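PDB 4W9R: uncharacterized protein from Capnocytophaga ochracea, which is of unknown function but belongs to a putative esterase family of the alpha/beta-hydrolase clan and may hydrolyse esters. Local coordinates for residues Y35-V40 against E102-I107; F10-L15 against F96-A101; T45-V50 against C66-V71; R170-M175 against D230-I235; S146-A151 against V180-V185. One frame throughout, in Å; residues are numbered along the deposited sequence.

Interaction 1: residues Y35-V40 against E102-I107; sequences YPLIVV and ELVPYI
Helix 91-110 packs on one face of the central sheet of an alpha/beta-hydrolase fold, and this contact is where it runs over strand 35-40. The axes of the two short segments approach to 10.7 Å and point roughly opposite ways, at 149°. Along the helix, Leu103 comes first: its CG is anti to the backbone N, and CD2 meets Val39 CG1 at 4.3 Å. Val104 follows and divides its two methyls between alternate strand residues. Its CG1 touches Leu37 CD2 at 4.3 Å, while CG2 sits 4.2 Å from Val39 CG2. Pro105 turns away from the strand, and its ring nitrogen has no N-H to give the preceding turn, which leaves a kink in the helix. Tyr106 instead turns to another neighbour, meeting the ring of Phe10 edge-to-face and bonding through OH to Glu8. One turn after Leu103, Ile107 returns to the sheet, its N bonded to Leu103 O. Val69 and Ile113 close in beside it, so the patch is wholly apolar and buried. The Ile107 and Leu37 side chains cross at about a right angle, with Ile107 CG2 set against the leucine fork, 4.1 Å from Leu37 CD1 and 4.2 Å from Leu37 CD2.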
# COMPACT_ATOMS: atom_id res chain seq x y z
N TYR B 35 8.09 -1.13 -21.90
CA TYR B 35 7.65 -1.15 -20.51
C TYR B 35 8.37 -2.22 -19.71
O TYR B 35 8.61 -3.32 -20.20
CB TYR B 35 6.14 -1.39 -20.43
CG TYR B 35 5.30 -0.50 -21.32
CD1 TYR B 35 4.85 0.73 -20.88
CD2 TYR B 35 4.94 -0.91 -22.60
CE1 TYR B 35 4.08 1.55 -21.68
CE2 TYR B 35 4.17 -0.10 -23.41
CZ TYR B 35 3.74 1.12 -22.95
OH TYR B 35 2.97 1.93 -23.76
N PRO B 36 8.72 -1.90 -18.45
CA PRO B 36 9.26 -2.91 -17.54
C PRO B 36 8.17 -3.90 -17.14
O PRO B 36 7.01 -3.50 -17.01
CB PRO B 36 9.74 -2.09 -16.34
CG PRO B 36 9.87 -0.69 -16.85
CD PRO B 36 8.80 -0.55 -17.88
N LEU B 37 8.54 -5.16 -16.95
CA LEU B 37 7.57 -6.19 -16.60
C LEU B 37 7.65 -6.58 -15.13
O LEU B 37 8.73 -6.82 -14.60
CB LEU B 37 7.78 -7.43 -17.48
CG LEU B 37 6.95 -8.67 -17.14
CD1 LEU B 37 5.46 -8.37 -17.24
CD2 LEU B 37 7.33 -9.83 -18.04
N ILE B 38 6.49 -6.64 -14.48
CA ILE B 38 6.41 -7.13 -13.11
C ILE B 38 5.48 -8.34 -13.03
O ILE B 38 4.30 -8.23 -13.34
CB ILE B 38 5.93 -6.05 -12.13
CG1 ILE B 38 6.93 -4.90 -12.07
CG2 ILE B 38 5.71 -6.64 -10.75
CD1 ILE B 38 6.54 -3.81 -11.10
N VAL B 39 6.03 -9.48 -12.62
CA VAL B 39 5.25 -10.70 -12.49
C VAL B 39 4.84 -10.95 -11.04
O VAL B 39 5.66 -10.87 -10.13
CB VAL B 39 6.04 -11.92 -13.02
CG1 VAL B 39 5.24 -13.20 -12.85
CG2 VAL B 39 6.42 -11.72 -14.48
N VAL B 40 3.55 -11.24 -10.83
CA VAL B 40 3.03 -11.51 -9.49
C VAL B 40 2.49 -12.93 -9.38
O VAL B 40 1.50 -13.28 -10.03
CB VAL B 40 1.92 -10.52 -9.12
CG1 VAL B 40 1.44 -10.78 -7.70
CG2 VAL B 40 2.42 -9.09 -9.25
N GLU B 102 8.05 -19.91 -20.18
CA GLU B 102 6.78 -19.86 -20.89
C GLU B 102 6.08 -18.51 -20.75
O GLU B 102 5.89 -17.80 -21.74
CB GLU B 102 5.85 -20.97 -20.40
CG GLU B 102 6.41 -22.37 -20.59
CD GLU B 102 5.44 -23.45 -20.15
OE1 GLU B 102 4.35 -23.11 -19.67
OE2 GLU B 102 5.78 -24.65 -20.29
N LEU B 103 5.68 -18.17 -19.52
CA LEU B 103 4.90 -16.97 -19.26
C LEU B 103 5.61 -15.69 -19.71
O LEU B 103 5.06 -14.91 -20.48
CB LEU B 103 4.57 -16.87 -17.77
CG LEU B 103 3.69 -15.68 -17.38
CD1 LEU B 103 2.36 -15.73 -18.12
CD2 LEU B 103 3.46 -15.66 -15.88
N VAL B 104 6.83 -15.49 -19.21
CA VAL B 104 7.59 -14.28 -19.54
C VAL B 104 7.89 -14.14 -21.04
O VAL B 104 7.68 -13.06 -21.60
CB VAL B 104 8.91 -14.22 -18.73
CG1 VAL B 104 9.80 -13.10 -19.25
CG2 VAL B 104 8.61 -14.03 -17.25
N PRO B 105 8.37 -15.21 -21.71
CA PRO B 105 8.57 -15.04 -23.16
C PRO B 105 7.28 -14.77 -23.92
O PRO B 105 7.30 -14.07 -24.93
CB PRO B 105 9.17 -16.39 -23.59
CG PRO B 105 9.80 -16.93 -22.35
CD PRO B 105 8.87 -16.51 -21.25
N TYR B 106 6.17 -15.31 -23.42
CA TYR B 106 4.86 -15.06 -24.02
C TYR B 106 4.51 -13.58 -23.96
O TYR B 106 4.03 -13.00 -24.93
CB TYR B 106 3.78 -15.88 -23.33
CG TYR B 106 2.36 -15.45 -23.64
CD1 TYR B 106 1.77 -15.76 -24.86
CD2 TYR B 106 1.62 -14.73 -22.71
CE1 TYR B 106 0.48 -15.37 -25.14
CE2 TYR B 106 0.32 -14.33 -22.99
CZ TYR B 106 -0.24 -14.65 -24.20
OH TYR B 106 -1.53 -14.26 -24.48
N ILE B 107 4.75 -12.97 -22.80
CA ILE B 107 4.50 -11.55 -22.62
C ILE B 107 5.46 -10.73 -23.47
O ILE B 107 5.08 -9.71 -24.06
CB ILE B 107 4.64 -11.14 -21.14
CG1 ILE B 107 3.66 -11.94 -20.28
CG2 ILE B 107 4.38 -9.65 -20.96
CD1 ILE B 107 2.21 -11.74 -20.67

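Interaction 2: residues F10-L15 against F96-A101; sequences FSSGRL and FEFVSA
The ring of Phe98 is met by three residues of segment 10-15. Leu15 crosses it at about a right angle and lays CD1 over one face, 3.7 Å from the centroid of the Phe98 ring and 15° off the normal, a CH-pi contact. Phe10 arrives tip to tip from the strand: its CD1 sits at the edge of the Phe98 ring, 3.5 Å from Phe98 CE1, with the two ring planes inclined at 56°. Ser12 OG lies obliquely near Phe98 CD1, but its polar partners are others. Ser12 OG accepts from Leu15 N at 3.1 Å, an ST motif that closes the turn after strand 5-12, and it bonds to Glu102, one turn further along helix 91-110. The contact thus fastens the bend between the first two strands of the alpha/beta-hydrolase sheet to that helix. At its outer rim Arg14, extended from CG to NE, crosses Glu97 and forms a salt bridge: Arg14 NE donates to Glu97 OE1 at 3.2 Å, approaching from above the carboxylate plane. Ala101 CB covers one face of the guanidinium, 3.6 Å from Arg14 NH2. An alanine in place of Arg14 would lose both the salt bridge and the packing of the guanidinium on Ala101, and would probably loosen the turn against the helix. The guanidinium and carboxylate planes stand 54° apart.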
# COMPACT_ATOMS: atom_id res chain seq x y z
N PHE B 10 -3.76 -19.18 -19.77
CA PHE B 10 -2.54 -19.52 -20.48
C PHE B 10 -2.36 -21.03 -20.49
O PHE B 10 -2.40 -21.67 -19.44
CB PHE B 10 -1.33 -18.84 -19.82
CG PHE B 10 -0.03 -19.12 -20.52
CD1 PHE B 10 0.78 -20.18 -20.12
CD2 PHE B 10 0.40 -18.32 -21.56
CE1 PHE B 10 1.98 -20.43 -20.75
CE2 PHE B 10 1.60 -18.57 -22.20
CZ PHE B 10 2.39 -19.63 -21.79
N SER B 11 -2.17 -21.60 -21.68
CA SER B 11 -1.96 -23.03 -21.79
C SER B 11 -0.49 -23.35 -21.58
O SER B 11 0.37 -22.90 -22.34
CB SER B 11 -2.44 -23.55 -23.15
OG SER B 11 -3.84 -23.41 -23.28
N SER B 12 -0.20 -24.12 -20.55
CA SER B 12 1.18 -24.42 -20.18
C SER B 12 1.52 -25.87 -20.45
O SER B 12 0.80 -26.78 -20.04
CB SER B 12 1.42 -24.08 -18.71
OG SER B 12 2.73 -24.43 -18.31
N GLY B 13 2.64 -26.09 -21.14
CA GLY B 13 3.10 -27.44 -21.43
C GLY B 13 3.69 -28.08 -20.19
O GLY B 13 3.50 -29.27 -19.94
N ARG B 14 4.42 -27.28 -19.41
CA ARG B 14 5.07 -27.77 -18.20
C ARG B 14 4.07 -28.05 -17.09
O ARG B 14 4.19 -29.04 -16.37
CB ARG B 14 6.12 -26.77 -17.73
CG ARG B 14 7.41 -26.79 -18.54
CD ARG B 14 8.32 -25.65 -18.16
NE ARG B 14 9.67 -25.80 -18.71
CZ ARG B 14 10.02 -25.42 -19.93
NH1 ARG B 14 11.27 -25.60 -20.34
NH2 ARG B 14 9.13 -24.86 -20.74
N LEU B 15 3.08 -27.17 -16.94
CA LEU B 15 2.05 -27.34 -15.92
C LEU B 15 0.98 -28.33 -16.35
O LEU B 15 0.25 -28.87 -15.52
CB LEU B 15 1.42 -26.00 -15.57
CG LEU B 15 2.31 -25.02 -14.80
CD1 LEU B 15 1.57 -23.72 -14.52
CD2 LEU B 15 2.78 -25.66 -13.51
N PHE B 96 8.12 -23.30 -11.46
CA PHE B 96 9.30 -22.44 -11.50
C PHE B 96 9.71 -22.12 -12.93
O PHE B 96 9.95 -20.95 -13.27
CB PHE B 96 10.46 -23.10 -10.75
CG PHE B 96 11.69 -22.26 -10.66
CD1 PHE B 96 11.76 -21.20 -9.77
CD2 PHE B 96 12.79 -22.53 -11.46
CE1 PHE B 96 12.90 -20.42 -9.68
CE2 PHE B 96 13.93 -21.75 -11.37
CZ PHE B 96 13.99 -20.70 -10.48
N GLU B 97 9.79 -23.15 -13.77
CA GLU B 97 10.19 -22.98 -15.17
C GLU B 97 9.06 -22.44 -16.04
O GLU B 97 9.30 -21.81 -17.06
CB GLU B 97 10.71 -24.29 -15.74
CG GLU B 97 11.96 -24.82 -15.04
CD GLU B 97 12.54 -26.05 -15.72
OE1 GLU B 97 12.28 -26.24 -16.93
OE2 GLU B 97 13.26 -26.82 -15.05
N PHE B 98 7.82 -22.70 -15.63
CA PHE B 98 6.65 -22.17 -16.33
C PHE B 98 6.71 -20.65 -16.40
O PHE B 98 6.40 -20.05 -17.44
CB PHE B 98 5.36 -22.62 -15.65
CG PHE B 98 4.23 -21.63 -15.78
CD1 PHE B 98 3.56 -21.47 -16.98
CD2 PHE B 98 3.83 -20.87 -14.69
CE1 PHE B 98 2.52 -20.57 -17.10
CE2 PHE B 98 2.79 -19.96 -14.80
CZ PHE B 98 2.13 -19.81 -16.01
N VAL B 99 7.11 -20.02 -15.30
CA VAL B 99 7.25 -18.57 -15.26
C VAL B 99 8.38 -18.10 -16.17
O VAL B 99 8.19 -17.21 -17.00
CB VAL B 99 7.52 -18.07 -13.83
CG1 VAL B 99 7.67 -16.56 -13.81
CG2 VAL B 99 6.40 -18.50 -12.89
N SER B 100 9.55 -18.72 -16.02
CA SER B 100 10.73 -18.35 -16.79
C SER B 100 10.62 -18.65 -18.28
O SER B 100 10.81 -17.77 -19.11
CB SER B 100 11.96 -19.08 -16.24
OG SER B 100 12.33 -18.58 -14.97
N ALA B 101 10.33 -19.91 -18.61
CA ALA B 101 10.44 -20.37 -19.99
C ALA B 101 9.17 -20.22 -20.82
O ALA B 101 9.21 -20.36 -22.04
CB ALA B 101 10.88 -21.83 -20.00

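Interaction 3: residues T45-V50 against C66-V71; sequences TLMEPV and CIVVGV
Met47, a selenomethionine in this crystal, carries most of the contact. From CB the chain sets out with CG anti to the backbone N, then bends at chi2 (70°), which swings the selenium onto the strand although CB itself does not point there. SE settles over the backbone of Gly70, 3.6 Å from Gly70 N, and flanks Val68 CG1 at 3.9 Å. CE of Met47 runs back toward the start of the strand and ends 3.6 Å from Val68 O. Gly70 lets the selenium come this close: a beta carbon on it would run into SE. One turn on, Val50 CG1 meets the same Val68 methyl, CG1, at 4.1 Å, so that this methyl touches two helix residues. On another side of the helix, Leu46 and Pro49 pack on Tyr56 of the second subunit. Helix and strand segments run nearly antiparallel, at 164°, as expected of the returning half of a beta-alpha-beta crossover, here strand 35-40, helix 43-59 and strand 67-71 of the alpha/beta-hydrolase core.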
# COMPACT_ATOMS: atom_id res chain seq x y z
N THR B 45 -4.28 -12.32 -4.28
CA THR B 45 -4.20 -11.32 -3.22
C THR B 45 -3.38 -10.09 -3.67
O THR B 45 -3.89 -8.97 -3.68
CB THR B 45 -3.59 -11.89 -1.93
OG1 THR B 45 -2.35 -12.55 -2.23
CG2 THR B 45 -4.54 -12.89 -1.30
N LEU B 46 -2.11 -10.32 -3.99
CA LEU B 46 -1.16 -9.24 -4.26
C LEU B 46 -1.37 -8.40 -5.53
O LEU B 46 -0.83 -7.30 -5.62
CB LEU B 46 0.26 -9.82 -4.30
CG LEU B 46 0.80 -10.39 -2.98
CD1 LEU B 46 2.23 -10.86 -3.15
CD2 LEU B 46 0.70 -9.35 -1.88
N MSE B 47 -2.12 -8.91 -6.50
CA MSE B 47 -2.22 -8.24 -7.81
C MSE B 47 -2.72 -6.80 -7.74
O MSE B 47 -2.05 -5.88 -8.21
CB MSE B 47 -3.14 -9.03 -8.75
CG MSE B 47 -3.27 -8.43 -10.15
SE MSE B 47 -1.65 -8.62 -11.21
CE MSE B 47 -2.29 -7.88 -12.90
N GLU B 48 -3.89 -6.61 -7.15
CA GLU B 48 -4.50 -5.28 -7.10
C GLU B 48 -3.68 -4.26 -6.28
O GLU B 48 -3.57 -3.10 -6.69
CB GLU B 48 -5.93 -5.37 -6.55
CG GLU B 48 -6.89 -6.10 -7.47
CD GLU B 48 -8.32 -6.01 -7.00
OE1 GLU B 48 -8.60 -5.18 -6.11
OE2 GLU B 48 -9.17 -6.76 -7.52
N PRO B 49 -3.12 -4.67 -5.13
CA PRO B 49 -2.23 -3.71 -4.46
C PRO B 49 -1.01 -3.33 -5.29
O PRO B 49 -0.62 -2.16 -5.28
CB PRO B 49 -1.81 -4.46 -3.19
CG PRO B 49 -2.94 -5.36 -2.90
CD PRO B 49 -3.43 -5.82 -4.25
N VAL B 50 -0.42 -4.28 -6.00
CA VAL B 50 0.73 -3.99 -6.85
C VAL B 50 0.35 -3.05 -8.00
O VAL B 50 1.02 -2.05 -8.24
CB VAL B 50 1.35 -5.28 -7.44
CG1 VAL B 50 2.34 -4.94 -8.55
CG2 VAL B 50 2.03 -6.09 -6.34
N CYS B 66 4.37 0.64 -16.48
CA CYS B 66 4.80 -0.76 -16.44
C CYS B 66 3.67 -1.71 -16.80
O CYS B 66 2.49 -1.37 -16.70
CB CYS B 66 5.34 -1.11 -15.05
SG CYS B 66 6.88 -0.27 -14.61
N ILE B 67 4.05 -2.91 -17.24
CA ILE B 67 3.08 -3.97 -17.48
C ILE B 67 3.18 -4.99 -16.36
O ILE B 67 4.26 -5.49 -16.05
CB ILE B 67 3.31 -4.65 -18.85
CG1 ILE B 67 3.02 -3.67 -19.98
CG2 ILE B 67 2.44 -5.89 -18.98
CD1 ILE B 67 3.12 -4.28 -21.36
N VAL B 68 2.04 -5.30 -15.74
CA VAL B 68 2.01 -6.24 -14.63
C VAL B 68 1.25 -7.50 -15.01
O VAL B 68 0.11 -7.44 -15.48
CB VAL B 68 1.36 -5.61 -13.38
CG1 VAL B 68 1.47 -6.55 -12.19
CG2 VAL B 68 2.01 -4.27 -13.06
N VAL B 69 1.88 -8.65 -14.82
CA VAL B 69 1.26 -9.93 -15.12
C VAL B 69 1.15 -10.79 -13.86
O VAL B 69 2.16 -11.21 -13.31
CB VAL B 69 2.04 -10.70 -16.19
CG1 VAL B 69 1.43 -12.08 -16.42
CG2 VAL B 69 2.08 -9.91 -17.49
N GLY B 70 -0.08 -11.02 -13.41
CA GLY B 70 -0.29 -11.87 -12.25
C GLY B 70 -0.59 -13.32 -12.58
O GLY B 70 -1.13 -13.64 -13.64
N VAL B 71 -0.26 -14.20 -11.64
CA VAL B 71 -0.59 -15.62 -11.75
C VAL B 71 -1.57 -15.96 -10.63
O VAL B 71 -1.22 -15.90 -9.45
CB VAL B 71 0.66 -16.52 -11.65
CG1 VAL B 71 0.27 -17.99 -11.75
CG2 VAL B 71 1.66 -16.16 -12.73

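Interaction 4: residues R170-M175 against D230-I235; sequences RLFYYM and DMCFDI
Cys232 sits squarely on the ring of Phe172. Its CB lies 3.6 Å from the centroid of that ring, only 7° off the normal, while SG, anti to the backbone N, leans toward the ring's root at CG and makes a sulfur-aromatic contact with the same face. Met231 flanks this centre: its CB approaches Phe172 CZ at 3.9 Å. The bend at chi3 (-60°) then carries the selenomethionine methyl to Tyr174, where Met231 CE touches Tyr174 CD2 at 3.5 Å and the two side chains cross at about a right angle. A bound acetate lies near Met231. Replacing Phe172 by alanine would remove the flat surface under Cys232 and would probably leave the end of helix 217-232 poorly seated on the sheet. Farther out, the Tyr174 hydroxyl bonds to Gln227. At the other end, Arg170 stretches out fully alongside the helix end. Its NH2 gives a weak bond to Cys232 O (3.4 Å, 137°), but its stronger partner is Glu206, in a salt bridge. Arg170, just before strand 171-180, and Phe172 and Tyr174 on it thus face the last turn of helix 217-232, the strand-against-helix packing of a three-layer alpha/beta sandwich, here that of an alpha/beta-hydrolase.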
# COMPACT_ATOMS: atom_id res chain seq x y z
N ARG B 170 22.41 -5.61 -13.20
CA ARG B 170 21.90 -5.18 -11.90
C ARG B 170 20.91 -6.18 -11.31
O ARG B 170 20.11 -6.78 -12.03
CB ARG B 170 21.24 -3.80 -12.03
CG ARG B 170 20.65 -3.26 -10.73
CD ARG B 170 20.16 -1.83 -10.91
NE ARG B 170 19.56 -1.29 -9.70
CZ ARG B 170 18.25 -1.15 -9.52
NH1 ARG B 170 17.40 -1.52 -10.46
NH2 ARG B 170 17.79 -0.64 -8.38
N LEU B 171 20.96 -6.33 -9.99
CA LEU B 171 19.99 -7.15 -9.28
C LEU B 171 19.46 -6.40 -8.06
O LEU B 171 20.21 -6.06 -7.15
CB LEU B 171 20.60 -8.48 -8.84
CG LEU B 171 19.71 -9.33 -7.94
CD1 LEU B 171 18.39 -9.65 -8.63
CD2 LEU B 171 20.43 -10.60 -7.52
N PHE B 172 18.15 -6.14 -8.06
CA PHE B 172 17.50 -5.53 -6.91
C PHE B 172 16.78 -6.61 -6.11
O PHE B 172 15.82 -7.21 -6.59
CB PHE B 172 16.52 -4.44 -7.35
CG PHE B 172 15.82 -3.76 -6.20
CD1 PHE B 172 16.39 -2.66 -5.58
CD2 PHE B 172 14.59 -4.22 -5.75
CE1 PHE B 172 15.76 -2.03 -4.53
CE2 PHE B 172 13.95 -3.59 -4.70
CZ PHE B 172 14.53 -2.50 -4.09
N TYR B 173 17.24 -6.84 -4.88
CA TYR B 173 16.61 -7.84 -4.03
C TYR B 173 16.01 -7.21 -2.78
O TYR B 173 16.68 -6.47 -2.06
CB TYR B 173 17.62 -8.92 -3.63
CG TYR B 173 17.03 -10.01 -2.77
CD1 TYR B 173 16.29 -11.04 -3.33
CD2 TYR B 173 17.19 -10.00 -1.39
CE1 TYR B 173 15.74 -12.04 -2.55
CE2 TYR B 173 16.64 -11.00 -0.60
CZ TYR B 173 15.92 -12.01 -1.19
OH TYR B 173 15.37 -13.00 -0.40
N TYR B 174 14.74 -7.52 -2.53
CA TYR B 174 14.04 -7.01 -1.36
C TYR B 174 13.33 -8.12 -0.61
O TYR B 174 12.49 -8.82 -1.18
CB TYR B 174 13.04 -5.92 -1.76
CG TYR B 174 12.30 -5.31 -0.59
CD1 TYR B 174 11.08 -5.83 -0.17
CD2 TYR B 174 12.80 -4.21 0.07
CE1 TYR B 174 10.39 -5.27 0.90
CE2 TYR B 174 12.12 -3.64 1.14
CZ TYR B 174 10.92 -4.17 1.54
OH TYR B 174 10.25 -3.60 2.60
N MSE B 175 13.65 -8.28 0.67
CA MSE B 175 12.97 -9.26 1.50
C MSE B 175 12.39 -8.61 2.75
O MSE B 175 13.06 -7.82 3.42
CB MSE B 175 13.92 -10.39 1.89
CG MSE B 175 13.36 -11.33 2.95
SE MSE B 175 14.58 -12.78 3.40
CE MSE B 175 13.63 -13.52 4.93
N ASP B 230 9.51 1.76 -4.46
CA ASP B 230 10.08 3.09 -4.24
C ASP B 230 11.58 3.10 -4.47
O ASP B 230 12.10 3.98 -5.16
CB ASP B 230 9.77 3.56 -2.82
CG ASP B 230 10.32 4.95 -2.54
OD1 ASP B 230 10.09 5.86 -3.36
OD2 ASP B 230 11.00 5.12 -1.50
N MSE B 231 12.28 2.13 -3.89
CA MSE B 231 13.73 2.09 -3.94
C MSE B 231 14.28 1.58 -5.27
O MSE B 231 15.30 2.07 -5.76
CB MSE B 231 14.27 1.22 -2.80
CG MSE B 231 14.06 1.83 -1.43
SE MSE B 231 14.63 0.64 -0.00
CE MSE B 231 13.46 -0.85 -0.40
N CYS B 232 13.60 0.60 -5.85
CA CYS B 232 14.06 -0.00 -7.10
C CYS B 232 14.01 0.99 -8.26
O CYS B 232 14.93 1.08 -9.06
CB CYS B 232 13.21 -1.23 -7.43
SG CYS B 232 13.69 -2.09 -8.94
N PHE B 233 12.92 1.75 -8.32
CA PHE B 233 12.70 2.72 -9.40
C PHE B 233 13.17 4.13 -9.04
O PHE B 233 12.94 5.07 -9.79
CB PHE B 233 11.23 2.74 -9.79
CG PHE B 233 10.78 1.49 -10.51
CD1 PHE B 233 10.23 0.44 -9.80
CD2 PHE B 233 10.93 1.38 -11.88
CE1 PHE B 233 9.82 -0.71 -10.46
CE2 PHE B 233 10.52 0.23 -12.54
CZ PHE B 233 9.97 -0.81 -11.83
N ASP B 234 13.80 4.26 -7.87
CA ASP B 234 14.17 5.56 -7.32
C ASP B 234 14.94 6.48 -8.28
O ASP B 234 14.79 7.70 -8.22
CB ASP B 234 15.01 5.36 -6.05
CG ASP B 234 15.33 6.66 -5.34
OD1 ASP B 234 14.43 7.20 -4.66
OD2 ASP B 234 16.47 7.14 -5.46
N ILE B 235 15.75 5.89 -9.15
CA ILE B 235 16.54 6.67 -10.10
C ILE B 235 15.65 7.45 -11.08
O ILE B 235 16.08 8.45 -11.66
CB ILE B 235 17.51 5.76 -10.90
CG1 ILE B 235 18.56 6.59 -11.64
CG2 ILE B 235 16.75 4.85 -11.85
CD1 ILE B 235 19.40 7.47 -10.74

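Interaction 5: residues S146-A151 against V180-V185; sequences SLNPVA and VENKVV
Strand 143-149 turns a corner at Asn148, whose backbone adopts left-handed helical angles, and the loop that follows runs past the start of helix 183-196. Asn148 and Asn182 reach toward each other tip to tip, their amide planes 41° apart. Asn182 ND2 donates to Asn148 OD1 at 2.6 Å, meeting a lone pair in the plane of the carbonyl, though the N-H angle of 138° leaves the bond bent. A water closes the other side of the pair, accepting from Asn148 ND2 and donating to Asn182 OD1 at 2.6 Å. Each amide nitrogen has a further partner: Asn182 ND2 bonds to Ala178 O, and Asn148 ND2 to Glu123. Beside the amides, Val185 faces the loop with CG1, which rests 3.7 Å from Pro149 O and 4.2 Å from Val150 CG2. A second water bridges the backbones, donating to Pro149 O and to Val185 O (2.7 Å) and accepting from Ala151 N, so that one molecule ties two polar groups of the turning chain to a carbonyl of the helix. These are the C-terminal ends of neighbouring parallel strands, 143-149 and 171-180, the edge at which alpha/beta-hydrolases usually place their active site. Glu123 directly follows strand 116-122, which by its place in the sheet probably corresponds to the strand that leads into the nucleophile elbow of these enzymes; no catalytic role is established here.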
# COMPACT_ATOMS: atom_id res chain seq x y z
N SER B 146 10.64 -10.54 -2.15
CA SER B 146 10.16 -11.66 -1.36
C SER B 146 9.48 -11.16 -0.09
O SER B 146 10.13 -10.65 0.82
CB SER B 146 11.32 -12.60 -1.01
OG SER B 146 10.88 -13.72 -0.27
N LEU B 147 8.16 -11.33 -0.02
CA LEU B 147 7.38 -10.79 1.09
C LEU B 147 6.90 -11.89 2.02
O LEU B 147 6.13 -12.75 1.61
CB LEU B 147 6.19 -10.00 0.55
CG LEU B 147 6.53 -8.87 -0.41
CD1 LEU B 147 5.26 -8.29 -1.01
CD2 LEU B 147 7.34 -7.79 0.29
N ASN B 148 7.34 -11.84 3.27
CA ASN B 148 7.01 -12.87 4.26
C ASN B 148 7.26 -14.28 3.72
O ASN B 148 6.33 -15.08 3.65
CB ASN B 148 5.56 -12.72 4.70
CG ASN B 148 5.19 -13.68 5.82
OD1 ASN B 148 5.93 -13.83 6.80
ND2 ASN B 148 4.07 -14.37 5.67
N PRO B 149 8.50 -14.58 3.34
CA PRO B 149 8.72 -15.91 2.77
C PRO B 149 8.69 -17.00 3.83
O PRO B 149 9.03 -16.74 4.98
CB PRO B 149 10.12 -15.80 2.16
CG PRO B 149 10.81 -14.82 3.04
CD PRO B 149 9.76 -13.81 3.44
N VAL B 150 8.26 -18.20 3.45
CA VAL B 150 8.46 -19.36 4.30
C VAL B 150 9.75 -20.00 3.83
O VAL B 150 9.78 -20.62 2.77
CB VAL B 150 7.29 -20.36 4.20
CG1 VAL B 150 7.51 -21.53 5.15
CG2 VAL B 150 5.97 -19.66 4.49
N ALA B 151 10.80 -19.89 4.63
CA ALA B 151 12.13 -20.21 4.11
C ALA B 151 12.71 -21.53 4.60
O ALA B 151 12.15 -22.21 5.45
CB ALA B 151 13.08 -19.07 4.45
N VAL B 180 4.46 -10.76 14.09
CA VAL B 180 3.25 -10.88 14.89
C VAL B 180 2.38 -12.04 14.43
O VAL B 180 1.88 -12.07 13.31
CB VAL B 180 2.41 -9.59 14.87
CG1 VAL B 180 1.08 -9.81 15.57
CG2 VAL B 180 3.18 -8.45 15.53
N GLU B 181 2.23 -13.00 15.34
CA GLU B 181 1.55 -14.28 15.11
C GLU B 181 2.20 -15.03 13.96
O GLU B 181 1.60 -15.93 13.37
CB GLU B 181 0.06 -14.06 14.83
CG GLU B 181 -0.71 -13.41 15.96
CD GLU B 181 -1.19 -14.40 17.01
OE1 GLU B 181 -0.89 -15.61 16.87
OE2 GLU B 181 -1.87 -13.98 17.97
N ASN B 182 3.43 -14.64 13.62
CA ASN B 182 4.25 -15.34 12.63
C ASN B 182 5.36 -16.23 13.18
O ASN B 182 6.13 -16.79 12.39
CB ASN B 182 4.84 -14.34 11.66
CG ASN B 182 4.77 -14.82 10.22
OD1 ASN B 182 3.95 -15.67 9.88
ND2 ASN B 182 5.63 -14.28 9.37
N LYS B 183 5.48 -16.34 14.50
CA LYS B 183 6.76 -16.65 15.15
C LYS B 183 7.56 -17.80 14.55
O LYS B 183 8.77 -17.67 14.36
CB LYS B 183 6.53 -16.95 16.63
CG LYS B 183 7.82 -17.12 17.41
CD LYS B 183 7.57 -17.36 18.89
CE LYS B 183 8.88 -17.41 19.66
NZ LYS B 183 9.81 -18.43 19.11
N VAL B 184 6.91 -18.92 14.24
CA VAL B 184 7.60 -20.04 13.61
C VAL B 184 8.19 -19.64 12.26
O VAL B 184 9.38 -19.85 12.00
CB VAL B 184 6.67 -21.25 13.43
CG1 VAL B 184 7.31 -22.29 12.52
CG2 VAL B 184 6.30 -21.85 14.78
N VAL B 185 7.35 -19.06 11.41
CA VAL B 185 7.77 -18.59 10.09
C VAL B 185 8.79 -17.46 10.19
O VAL B 185 9.78 -17.43 9.47
CB VAL B 185 6.56 -18.10 9.27
CG1 VAL B 185 7.01 -17.48 7.96
CG2 VAL B 185 5.59 -19.25 9.03
O HOH W 1 2.99 -16.24 7.51
O HOH W 2 10.31 -18.24 6.93

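In the fold
All five contacts reach the same mixed sheet. Interactions 1 and 2 use successive stretches of helix 91-110, centres 12 Å apart, with Leu103 N lying 2.9 Å from Phe98 O. Interaction 3 is nested within the chain loop closed by interaction 1; strands 35-40 and 67-71 pair directly, Val40 N lying 2.8 Å from Val69 O. Interactions 4 and 5 meet on the other half, where neighbouring strands bring Tyr174 O to 2.7 Å from Ser146 N. Interaction 3 touches interaction 4 lightly, through Cys66 and Phe233. Interaction 5 lies at the presumed active-site edge, its centre 27 Å from those of both interactions 1 and 2, whereas the acetate sits beside interaction 4.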